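Local coordinates for glycerol trinitrate reductase (Agrobacterium tumefaciens, PDB 5EPD), which probably acts as an FMN-dependent oxidoreductase of the Old Yellow Enzyme family, reducing glycerol trinitrate, and is captured here without its flavin, at residues G173-F178 / A226-E231; E231-V236 / E243-R248; R338-I341 / L346-R349; G353-E358 / P376-T381. All coordinates share one frame; numbering follows the deposited sequence.

Contact 1 of 4, residues G173-F178 / A226-E231; sequences GIVDDF and ARLMLE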
loop_
_atom_site.group_PDB
_atom_site.type_symbol
_atom_site.label_atom_id
_atom_site.label_comp_id
_atom_site.label_asym_id
_atom_site.label_seq_id
_atom_site.Cartn_x
_atom_site.Cartn_y
_atom_site.Cartn_z
ATOM N N GLY A 173 -16.924 11.969 5.831
ATOM C CA GLY A 173 -17.461 10.807 5.130
ATOM C C GLY A 173 -16.395 9.908 4.554
ATOM O O GLY A 173 -16.559 8.681 4.539
ATOM N N ILE A 174 -15.309 10.518 4.076
ATOM C CA ILE A 174 -14.174 9.759 3.565
ATOM C C ILE A 174 -13.419 9.096 4.718
ATOM O O ILE A 174 -13.010 7.948 4.581
ATOM C CB ILE A 174 -13.242 10.622 2.681
ATOM C CG1 ILE A 174 -13.922 10.912 1.335
ATOM C CG2 ILE A 174 -11.930 9.902 2.403
ATOM C CD1 ILE A 174 -13.309 12.058 0.561
ATOM N N VAL A 175 -13.271 9.796 5.845
ATOM C CA VAL A 175 -12.643 9.227 7.046
ATOM C C VAL A 175 -13.432 8.022 7.490
ATOM O O VAL A 175 -12.853 7.034 7.992
ATOM C CB VAL A 175 -12.613 10.212 8.239
ATOM C CG1 VAL A 175 -12.189 9.498 9.527
ATOM C CG2 VAL A 175 -11.704 11.402 7.952
ATOM N N ASP A 176 -14.753 8.100 7.321
ATOM C CA ASP A 176 -15.598 6.987 7.715
ATOM C C ASP A 176 -15.530 5.801 6.761
ATOM O O ASP A 176 -15.699 4.656 7.192
ATOM C CB ASP A 176 -17.054 7.398 7.894
ATOM C CG ASP A 176 -17.799 6.416 8.776
ATOM O OD1 ASP A 176 -17.342 6.231 9.926
ATOM O OD2 ASP A 176 -18.797 5.804 8.332
ATOM N N ASP A 177 -15.309 6.065 5.475
ATOM C CA ASP A 177 -15.104 4.978 4.504
ATOM C C ASP A 177 -13.841 4.200 4.804
ATOM O O ASP A 177 -13.840 2.985 4.646
ATOM C CB ASP A 177 -15.020 5.515 3.087
ATOM C CG ASP A 177 -16.322 6.117 2.616
ATOM O OD1 ASP A 177 -17.361 5.806 3.232
ATOM O OD2 ASP A 177 -16.298 6.907 1.644
ATOM N N PHE A 178 -12.771 4.885 5.230
ATOM C CA PHE A 178 -11.568 4.203 5.726
ATOM C C PHE A 178 -11.860 3.434 7.018
ATOM O O PHE A 178 -11.419 2.280 7.179
ATOM C CB PHE A 178 -10.423 5.173 6.003
ATOM C CG PHE A 178 -9.628 5.556 4.787
ATOM C CD1 PHE A 178 -8.648 4.708 4.282
ATOM C CD2 PHE A 178 -9.826 6.782 4.164
ATOM C CE1 PHE A 178 -7.890 5.073 3.167
ATOM C CE2 PHE A 178 -9.080 7.158 3.046
ATOM C CZ PHE A 178 -8.103 6.306 2.547
ATOM N N ALA A 226 -1.602 18.039 6.710
ATOM C CA ALA A 226 -1.433 16.753 7.356
ATOM C C ALA A 226 -2.706 16.218 8.017
ATOM O O ALA A 226 -2.715 15.069 8.461
ATOM C CB ALA A 226 -0.322 16.857 8.394
ATOM N N ARG A 227 -3.776 17.018 8.061
ATOM C CA ARG A 227 -4.961 16.687 8.884
ATOM C C ARG A 227 -5.753 15.494 8.403
ATOM O O ARG A 227 -6.208 14.703 9.211
ATOM C CB ARG A 227 -5.926 17.877 9.011
ATOM C CG ARG A 227 -7.069 17.648 10.014
ATOM C CD ARG A 227 -7.946 18.884 10.177
ATOM N NE ARG A 227 -7.173 20.144 10.146
ATOM C CZ ARG A 227 -6.425 20.635 11.156
ATOM N NH1 ARG A 227 -6.301 19.979 12.308
ATOM N NH2 ARG A 227 -5.776 21.799 11.023
ATOM N N LEU A 228 -5.965 15.366 7.107
ATOM C CA LEU A 228 -6.764 14.227 6.648
ATOM C C LEU A 228 -6.018 12.926 6.922
ATOM O O LEU A 228 -6.593 12.004 7.503
ATOM C CB LEU A 228 -7.131 14.344 5.177
ATOM C CG LEU A 228 -8.115 13.306 4.639
ATOM C CD1 LEU A 228 -9.457 13.414 5.350
ATOM C CD2 LEU A 228 -8.268 13.466 3.141
ATOM N N MET A 229 -4.733 12.862 6.560
ATOM C CA MET A 229 -3.941 11.631 6.756
ATOM C C MET A 229 -4.006 11.162 8.209
ATOM O O MET A 229 -4.239 9.981 8.481
ATOM C CB MET A 229 -2.461 11.832 6.332
ATOM C CG MET A 229 -1.593 10.556 6.379
ATOM S SD MET A 229 0.123 10.832 5.866
ATOM C CE MET A 229 -0.090 11.247 4.126
ATOM N N LEU A 230 -3.796 12.103 9.130
ATOM C CA LEU A 230 -3.782 11.813 10.549
ATOM C C LEU A 230 -5.177 11.451 11.065
ATOM O O LEU A 230 -5.312 10.530 11.878
ATOM C CB LEU A 230 -3.205 13.009 11.323
ATOM C CG LEU A 230 -1.739 13.373 11.045
ATOM C CD1 LEU A 230 -1.397 14.638 11.822
ATOM C CD2 LEU A 230 -0.785 12.236 11.413
ATOM N N GLU A 231 -6.202 12.153 10.593
ATOM C CA GLU A 231 -7.580 11.814 10.953
ATOM C C GLU A 231 -7.931 10.427 10.496
ATOM O O GLU A 231 -8.602 9.683 11.216
ATOM C CB GLU A 231 -8.579 12.812 10.365
ATOM C CG GLU A 231 -8.679 14.072 11.218
ATOM C CD GLU A 231 -9.543 15.145 10.602
ATOM O OE1 GLU A 231 -10.104 14.893 9.517
ATOM O OE2 GLU A 231 -9.642 16.235 11.209
#
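The flat carboxylate of E231 meets V175 through OE1 alone: methyl CG2 of V175 stands 4.1 Å from E231 OE1, approaching obliquely and somewhat out of the carboxylate plane. The setting is the outer layer of a TIM barrel, where helices 171-187 and 227-240 lie next to each other. V175 is a knob in the hole formed by L228, E231, V232 and A235 of helix 227-240, and its two methyls divide the work. With CG1 anti to the backbone N (chi1 170°), CG2 is turned to the side where L228 and the E231 side chain lie. There CG2 touches L228 CD1 at 4.0 Å, the two side chains running alongside in opposite senses. L228 also packs against L203 and F206 of helix 202-207, and so joins this helix pair to a third. Toward E231 the approach is different, the acid's side chain lying across that of V175. The E231 chain runs extended beyond CG, and its OE1 is hydrogen-bonded to the hydroxyl of Y218; the acid therefore has its polar partner elsewhere and offers V175 mainly van der Waals contact. The second methyl, V175 CG1, ends 4.0 Å from the backbone O of E231.

Contact 2 of 4, residues E231-V236 / E243-R248; sequences EVTAAV and ERTGIR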
loop_
_atom_site.group_PDB
_atom_site.type_symbol
_atom_site.label_atom_id
_atom_site.label_comp_id
_atom_site.label_asym_id
_atom_site.label_seq_id
_atom_site.Cartn_x
_atom_site.Cartn_y
_atom_site.Cartn_z
ATOM N N GLU A 231 -6.202 12.153 10.593
ATOM C CA GLU A 231 -7.580 11.814 10.953
ATOM C C GLU A 231 -7.931 10.427 10.496
ATOM O O GLU A 231 -8.602 9.683 11.216
ATOM C CB GLU A 231 -8.579 12.812 10.365
ATOM C CG GLU A 231 -8.679 14.072 11.218
ATOM C CD GLU A 231 -9.543 15.145 10.602
ATOM O OE1 GLU A 231 -10.104 14.893 9.517
ATOM O OE2 GLU A 231 -9.642 16.235 11.209
ATOM N N VAL A 232 -7.489 10.075 9.289
ATOM C CA VAL A 232 -7.802 8.756 8.731
ATOM C C VAL A 232 -7.102 7.653 9.557
ATOM O O VAL A 232 -7.742 6.710 10.006
ATOM C CB VAL A 232 -7.473 8.671 7.215
ATOM C CG1 VAL A 232 -7.430 7.220 6.744
ATOM C CG2 VAL A 232 -8.496 9.445 6.392
ATOM N N THR A 233 -5.805 7.791 9.791
ATOM C CA THR A 233 -5.070 6.826 10.610
ATOM C C THR A 233 -5.600 6.730 12.068
ATOM O O THR A 233 -5.634 5.653 12.664
ATOM C CB THR A 233 -3.555 7.166 10.612
ATOM O OG1 THR A 233 -3.117 7.442 9.276
ATOM C CG2 THR A 233 -2.721 6.027 11.189
ATOM N N ALA A 234 -6.004 7.852 12.644
ATOM C CA ALA A 234 -6.553 7.868 14.008
ATOM C C ALA A 234 -7.877 7.080 14.113
ATOM O O ALA A 234 -8.100 6.335 15.087
ATOM C CB ALA A 234 -6.746 9.317 14.478
ATOM N N ALA A 235 -8.744 7.257 13.105
ATOM C CA ALA A 235 -10.028 6.565 13.040
ATOM C C ALA A 235 -9.859 5.071 12.794
ATOM O O ALA A 235 -10.582 4.269 13.372
ATOM C CB ALA A 235 -10.898 7.177 11.965
ATOM N N VAL A 236 -8.922 4.705 11.923
ATOM C CA VAL A 236 -8.627 3.308 11.654
ATOM C C VAL A 236 -8.034 2.661 12.904
ATOM O O VAL A 236 -8.434 1.573 13.285
ATOM C CB VAL A 236 -7.654 3.151 10.457
ATOM C CG1 VAL A 236 -7.121 1.723 10.360
ATOM C CG2 VAL A 236 -8.337 3.541 9.156
ATOM N N GLU A 243 -2.285 -1.453 17.161
ATOM C CA GLU A 243 -1.454 -2.645 16.980
ATOM C C GLU A 243 -1.826 -3.456 15.721
ATOM O O GLU A 243 -1.159 -4.405 15.399
ATOM C CB GLU A 243 -1.493 -3.539 18.249
ATOM C CG GLU A 243 -2.678 -4.527 18.381
ATOM C CD GLU A 243 -4.033 -3.883 18.687
ATOM O OE1 GLU A 243 -4.060 -2.771 19.260
ATOM O OE2 GLU A 243 -5.083 -4.508 18.372
ATOM N N ARG A 244 -2.907 -3.114 15.042
ATOM C CA ARG A 244 -3.185 -3.688 13.733
ATOM C C ARG A 244 -3.172 -2.610 12.632
ATOM O O ARG A 244 -3.559 -2.882 11.488
ATOM C CB ARG A 244 -4.530 -4.384 13.764
ATOM C CG ARG A 244 -4.592 -5.653 14.612
ATOM C CD ARG A 244 -5.890 -5.658 15.398
ATOM N NE ARG A 244 -6.743 -6.820 15.168
ATOM C CZ ARG A 244 -8.076 -6.802 15.221
ATOM N NH1 ARG A 244 -8.752 -5.671 15.448
ATOM N NH2 ARG A 244 -8.751 -7.923 15.017
ATOM N N THR A 245 -2.702 -1.403 12.974
ATOM C CA THR A 245 -2.641 -0.289 12.025
ATOM C C THR A 245 -1.196 0.044 11.617
ATOM O O THR A 245 -0.306 0.159 12.464
ATOM C CB THR A 245 -3.308 0.976 12.596
ATOM O OG1 THR A 245 -4.638 0.654 13.015
ATOM C CG2 THR A 245 -3.370 2.100 11.543
ATOM N N GLY A 246 -0.984 0.162 10.305
ATOM C CA GLY A 246 0.254 0.689 9.753
ATOM C C GLY A 246 -0.124 1.766 8.755
ATOM O O GLY A 246 -1.295 1.898 8.389
ATOM N N ILE A 247 0.865 2.541 8.328
ATOM C CA ILE A 247 0.673 3.487 7.258
ATOM C C ILE A 247 1.915 3.410 6.376
ATOM O O ILE A 247 3.023 3.124 6.879
ATOM C CB ILE A 247 0.456 4.915 7.822
ATOM C CG1 ILE A 247 0.113 5.900 6.719
ATOM C CG2 ILE A 247 1.688 5.400 8.579
ATOM C CD1 ILE A 247 -0.231 7.265 7.253
ATOM N N ARG A 248 1.721 3.628 5.068
ATOM C CA ARG A 248 2.833 3.841 4.119
ATOM C C ARG A 248 2.931 5.320 3.735
ATOM O O ARG A 248 1.909 5.921 3.458
ATOM C CB ARG A 248 2.600 3.019 2.846
ATOM C CG ARG A 248 3.791 2.941 1.899
ATOM C CD ARG A 248 3.530 2.003 0.708
ATOM N NE ARG A 248 4.693 1.151 0.402
ATOM C CZ ARG A 248 5.017 0.683 -0.809
ATOM N NH1 ARG A 248 4.282 0.989 -1.867
ATOM N NH2 ARG A 248 6.101 -0.093 -0.970
#
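T233 and T245 present their methyls to each other at a slant, CG2 to CG2 at 4.0 Å, and form the middle of a contact between an outer helix and the barrel wall. In TIM-barrel terms helix 227-240 leads back, through a short turn, into strand 245-249; the segments 231-236 and 245-248 run nearly antiparallel, at 159°, with axes 9.0 Å apart at closest. V236, one turn beyond T233, also meets T245 at a slant. Its CG1 lies 3.8 Å from T245 OG1 and 4.0 Å from T245 CG2, so the T245 methyl touches both T233 CG2 and V236 CG1, which lie roughly at right angles about it. Both threonines have CG2 anti to the backbone N (chi1 -46° for T233 and -54° for T245), which sends the methyls into the interface while each hydroxyl stays beside its own backbone N. Each buried hydroxyl is satisfied along the chain, T233 OG1 by the carbonyl O of M229 and T245 OG1 by that of G241. The strand itself is hydrogen-bonded to strands 193-196 and 281-284. I247 reaches squarely across T233, bringing the end of its extended chain, CD1, to 3.5 Å from T233 OG1.

Contact 3 of 4, residues R338-I341 / L346-R349; sequences RPFI and LVER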
loop_
_atom_site.group_PDB
_atom_site.type_symbol
_atom_site.label_atom_id
_atom_site.label_comp_id
_atom_site.label_asym_id
_atom_site.label_seq_id
_atom_site.Cartn_x
_atom_site.Cartn_y
_atom_site.Cartn_z
ATOM N N ARG A 338 8.978 -5.847 -6.937
ATOM C CA ARG A 338 8.962 -6.707 -8.121
ATOM C C ARG A 338 9.558 -8.106 -7.916
ATOM O O ARG A 338 9.050 -9.068 -8.466
ATOM C CB ARG A 338 9.637 -6.005 -9.316
ATOM C CG ARG A 338 8.832 -4.819 -9.847
ATOM C CD ARG A 338 9.177 -4.469 -11.279
ATOM N NE ARG A 338 8.191 -3.534 -11.831
ATOM C CZ ARG A 338 8.063 -3.213 -13.123
ATOM N NH1 ARG A 338 8.865 -3.753 -14.055
ATOM N NH2 ARG A 338 7.100 -2.350 -13.488
ATOM N N PRO A 339 10.651 -8.230 -7.131
ATOM C CA PRO A 339 11.210 -9.579 -6.981
ATOM C C PRO A 339 10.196 -10.622 -6.511
ATOM O O PRO A 339 10.295 -11.764 -6.907
ATOM C CB PRO A 339 12.311 -9.371 -5.933
ATOM C CG PRO A 339 12.785 -7.978 -6.180
ATOM C CD PRO A 339 11.550 -7.206 -6.547
ATOM N N PHE A 340 9.252 -10.239 -5.660
ATOM C CA PHE A 340 8.192 -11.134 -5.209
ATOM C C PHE A 340 7.221 -11.507 -6.343
ATOM O O PHE A 340 6.552 -12.550 -6.273
ATOM C CB PHE A 340 7.396 -10.495 -4.068
ATOM C CG PHE A 340 7.876 -10.884 -2.709
ATOM C CD1 PHE A 340 7.683 -12.182 -2.236
ATOM C CD2 PHE A 340 8.502 -9.959 -1.887
ATOM C CE1 PHE A 340 8.136 -12.558 -0.977
ATOM C CE2 PHE A 340 8.950 -10.327 -0.634
ATOM C CZ PHE A 340 8.765 -11.629 -0.181
ATOM N N ILE A 341 7.101 -10.645 -7.362
ATOM C CA ILE A 341 6.301 -10.994 -8.548
ATOM C C ILE A 341 6.895 -12.251 -9.218
ATOM O O ILE A 341 6.209 -13.270 -9.430
ATOM C CB ILE A 341 6.232 -9.836 -9.574
ATOM C CG1 ILE A 341 5.527 -8.604 -8.975
ATOM C CG2 ILE A 341 5.511 -10.301 -10.838
ATOM C CD1 ILE A 341 5.390 -7.442 -9.937
ATOM N N LEU A 346 11.083 -16.203 -3.009
ATOM C CA LEU A 346 12.073 -15.152 -2.802
ATOM C C LEU A 346 12.796 -15.269 -1.470
ATOM O O LEU A 346 14.017 -15.094 -1.420
ATOM C CB LEU A 346 11.440 -13.738 -2.872
ATOM C CG LEU A 346 12.435 -12.566 -2.746
ATOM C CD1 LEU A 346 13.444 -12.584 -3.884
ATOM C CD2 LEU A 346 11.691 -11.251 -2.722
ATOM N N VAL A 347 12.051 -15.537 -0.394
ATOM C CA VAL A 347 12.683 -15.666 0.916
ATOM C C VAL A 347 13.767 -16.757 0.864
ATOM O O VAL A 347 14.935 -16.505 1.183
ATOM C CB VAL A 347 11.664 -15.945 2.056
ATOM C CG1 VAL A 347 12.384 -16.119 3.394
ATOM C CG2 VAL A 347 10.709 -14.779 2.175
ATOM N N GLU A 348 13.359 -17.936 0.397
ATOM C CA GLU A 348 14.230 -19.111 0.334
ATOM C C GLU A 348 15.462 -18.841 -0.524
ATOM O O GLU A 348 16.574 -19.249 -0.156
ATOM C CB GLU A 348 13.464 -20.340 -0.197
ATOM C CG GLU A 348 12.352 -20.869 0.728
ATOM C CD GLU A 348 11.001 -20.127 0.618
ATOM O OE1 GLU A 348 10.913 -19.051 -0.035
ATOM O OE2 GLU A 348 10.006 -20.631 1.196
ATOM N N ARG A 349 15.261 -18.150 -1.649
ATOM C CA ARG A 349 16.348 -17.844 -2.589
ATOM C C ARG A 349 17.321 -16.804 -2.035
ATOM O O ARG A 349 18.509 -16.825 -2.359
ATOM C CB ARG A 349 15.801 -17.316 -3.917
ATOM C CG ARG A 349 15.015 -18.344 -4.722
ATOM C CD ARG A 349 14.926 -17.888 -6.167
ATOM N NE ARG A 349 13.763 -18.437 -6.854
ATOM C CZ ARG A 349 13.682 -18.610 -8.173
ATOM N NH1 ARG A 349 14.683 -18.259 -8.981
ATOM N NH2 ARG A 349 12.582 -19.132 -8.690
#
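L346, the first residue of its helix, does most of the touching with one methyl. Its CD2 sits over a face of the F340 ring, 3.6 Å from the ring centroid and 16° off the ring normal, a CH-pi contact displaced from the centre toward the CD2-CE2 side. CG of L346 is anti to the backbone N (chi1 -177°), which carries the branched end across to helix 338-342. The same CD2 also meets P339 CB at 3.8 Å, while L346 CD1 lies 4.0 Å from that proline carbon, so both branches of the leucine rest against it. Nearer the backbone, L346 CB comes to 4.0 Å from F340 CE1. V347 follows with a looser touch: its CG2 approaches F340 CZ obliquely at 4.4 Å, and V347 goes on to pack against I41 of the first barrel strand. F340 reaches that strand too, at I41 and M43, and the two short helices after the eighth strand thus sit on the wall where the barrel closes. R349, one turn past L346, pairs with D345 in a salt bridge. Since the contact itself is made by methyls, a proline ring and an aromatic face, it rests on dispersion, a weak CH-pi attraction and the exclusion of water.

Contact 4 of 4, residues G353-E358 / P376-T381; sequences GAPLAE and PRFSET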
loop_
_atom_site.group_PDB
_atom_site.type_symbol
_atom_site.label_atom_id
_atom_site.label_comp_id
_atom_site.label_asym_id
_atom_site.label_seq_id
_atom_site.Cartn_x
_atom_site.Cartn_y
_atom_site.Cartn_z
ATOM N N GLY A 353 21.095 -18.078 -1.606
ATOM C CA GLY A 353 21.829 -17.515 -2.735
ATOM C C GLY A 353 21.373 -17.912 -4.159
ATOM O O GLY A 353 22.033 -17.559 -5.149
ATOM N N ALA A 354 20.260 -18.617 -4.320
ATOM C CA ALA A 354 19.870 -18.970 -5.693
ATOM C C ALA A 354 19.571 -17.694 -6.500
ATOM O O ALA A 354 18.950 -16.753 -5.983
ATOM C CB ALA A 354 18.676 -19.916 -5.707
ATOM N N PRO A 355 20.026 -17.644 -7.767
ATOM C CA PRO A 355 19.722 -16.414 -8.521
ATOM C C PRO A 355 18.195 -16.165 -8.657
ATOM O O PRO A 355 17.365 -17.106 -8.537
ATOM C CB PRO A 355 20.391 -16.646 -9.896
ATOM C CG PRO A 355 21.262 -17.861 -9.760
ATOM C CD PRO A 355 20.705 -18.664 -8.602
ATOM N N LEU A 356 17.848 -14.896 -8.886
ATOM C CA LEU A 356 16.467 -14.461 -8.915
ATOM C C LEU A 356 15.942 -14.351 -10.343
ATOM O O LEU A 356 16.662 -13.963 -11.275
ATOM C CB LEU A 356 16.327 -13.111 -8.212
ATOM C CG LEU A 356 16.694 -13.001 -6.720
ATOM C CD1 LEU A 356 16.228 -11.623 -6.223
ATOM C CD2 LEU A 356 16.100 -14.120 -5.854
ATOM N N ALA A 357 14.684 -14.730 -10.505
ATOM C CA ALA A 357 13.995 -14.565 -11.788
ATOM C C ALA A 357 13.634 -13.092 -12.016
ATOM O O ALA A 357 13.254 -12.380 -11.103
ATOM C CB ALA A 357 12.742 -15.429 -11.833
ATOM N N GLU A 358 13.764 -12.640 -13.243
ATOM C CA GLU A 358 13.342 -11.304 -13.595
ATOM C C GLU A 358 11.849 -11.306 -13.894
ATOM O O GLU A 358 11.244 -12.342 -14.184
ATOM C CB GLU A 358 14.131 -10.801 -14.794
ATOM C CG GLU A 358 15.621 -10.662 -14.518
ATOM C CD GLU A 358 15.990 -9.258 -14.127
ATOM O OE1 GLU A 358 15.750 -8.850 -12.961
ATOM O OE2 GLU A 358 16.518 -8.564 -15.018
ATOM N N PRO A 376 7.892 -20.111 -11.950
ATOM C CA PRO A 376 8.445 -21.274 -11.241
ATOM C C PRO A 376 9.232 -20.934 -9.959
ATOM O O PRO A 376 9.879 -19.882 -9.885
ATOM C CB PRO A 376 9.430 -21.846 -12.260
ATOM C CG PRO A 376 9.937 -20.630 -12.978
ATOM C CD PRO A 376 8.680 -19.796 -13.162
ATOM N N ARG A 377 9.200 -21.854 -8.993
ATOM C CA ARG A 377 10.204 -21.895 -7.909
ATOM C C ARG A 377 11.585 -22.286 -8.470
ATOM O O ARG A 377 11.710 -22.666 -9.628
ATOM C CB ARG A 377 9.754 -22.853 -6.809
ATOM C CG ARG A 377 8.448 -22.413 -6.158
ATOM C CD ARG A 377 7.885 -23.444 -5.202
ATOM N NE ARG A 377 8.804 -23.658 -4.089
ATOM C CZ ARG A 377 8.827 -22.966 -2.948
ATOM N NH1 ARG A 377 7.960 -21.983 -2.707
ATOM N NH2 ARG A 377 9.739 -23.270 -2.028
ATOM N N PHE A 378 12.629 -22.202 -7.653
ATOM C CA PHE A 378 14.004 -22.277 -8.192
ATOM C C PHE A 378 14.397 -23.629 -8.839
ATOM O O PHE A 378 15.065 -23.668 -9.898
ATOM C CB PHE A 378 15.032 -21.857 -7.131
ATOM C CG PHE A 378 16.441 -22.163 -7.528
ATOM C CD1 PHE A 378 17.010 -21.541 -8.637
ATOM C CD2 PHE A 378 17.181 -23.122 -6.841
ATOM C CE1 PHE A 378 18.309 -21.832 -9.035
ATOM C CE2 PHE A 378 18.481 -23.423 -7.242
ATOM C CZ PHE A 378 19.055 -22.770 -8.341
ATOM N N SER A 379 14.000 -24.731 -8.209
ATOM C CA SER A 379 14.264 -26.068 -8.777
ATOM C C SER A 379 13.669 -26.315 -10.188
ATOM O O SER A 379 14.153 -27.180 -10.921
ATOM C CB SER A 379 13.748 -27.140 -7.817
ATOM O OG SER A 379 12.472 -26.787 -7.300
ATOM N N GLU A 380 12.623 -25.555 -10.546
ATOM C CA GLU A 380 11.929 -25.671 -11.832
ATOM C C GLU A 380 12.299 -24.524 -12.788
ATOM O O GLU A 380 11.428 -23.935 -13.433
ATOM C CB GLU A 380 10.407 -25.684 -11.602
ATOM C CG GLU A 380 9.888 -26.986 -11.019
ATOM C CD GLU A 380 10.185 -27.098 -9.550
ATOM O OE1 GLU A 380 9.705 -26.198 -8.814
ATOM O OE2 GLU A 380 10.901 -28.059 -9.144
ATOM N N THR A 381 13.589 -24.210 -12.875
ATOM C CA THR A 381 14.080 -23.014 -13.597
ATOM C C THR A 381 15.343 -23.253 -14.420
ATOM O O THR A 381 15.673 -22.476 -15.327
ATOM C CB THR A 381 14.437 -21.899 -12.591
ATOM O OG1 THR A 381 13.529 -21.947 -11.485
ATOM C CG2 THR A 381 14.376 -20.521 -13.248
#
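The C-terminal extension that follows the TIM barrel folds back here on the loop leaving helix 346-352, and a single alanine methyl meets a phenylalanine ring. A354 CB stands over the centre of one face of F378, 3.5 Å from the ring centroid and only 5° off the normal. The CH-pi contact is therefore almost perfectly centred, and the six ring carbons lie at nearly equal distances from the methyl. P355 adds a second touch at a slant, its CD 4.0 Å from F378 CE1, so the ring rests against two successive residues. Its placement follows from the first torsion: CG is anti to the backbone N (chi1 169°), which swings the ring out of the turn at R377-E380. That turn is closed by E380 N bonding to R377 O at 3.2 Å. Two side-chain bonds add to it. T381 OG1 donates to F378 O at 2.8 Å, coming from well above the carbonyl plane (51° out of it), and S379 OG donates to E380 OE2 at 2.7 Å from above the carboxylate plane. The contact lies near the surface. G353, the first residue past helix 346-352, leaves helical geometry with positive phi. S352 OG of that helix is hydrogen-bonded to A354 N, D345 OD2 just before the helix to F378 N, and R349 packs against both A354 and F378.

Two pairs of contacts lie on opposite sides of the chain's centre. Contacts 1 and 2 share E231 and helix 227-240, with centres 10 Å apart; they interlock where F178 CG meets V232 CG1 at 3.4 Å and M229 CG meets I247 CD1 at 3.7 Å, one continuous layer from outer helices to barrel wall. Contacts 3 and 4, centres 9 Å apart, are joined by R349, whose NH1 probably bonds to P355 O at 3.0 Å. Contacts 1 and 3 have centres about 34 Å apart. The flavin is absent; in relatives it lies at the C-terminal mouth of the barrel, the end from which the chain enters contact 3 after strand 333-336.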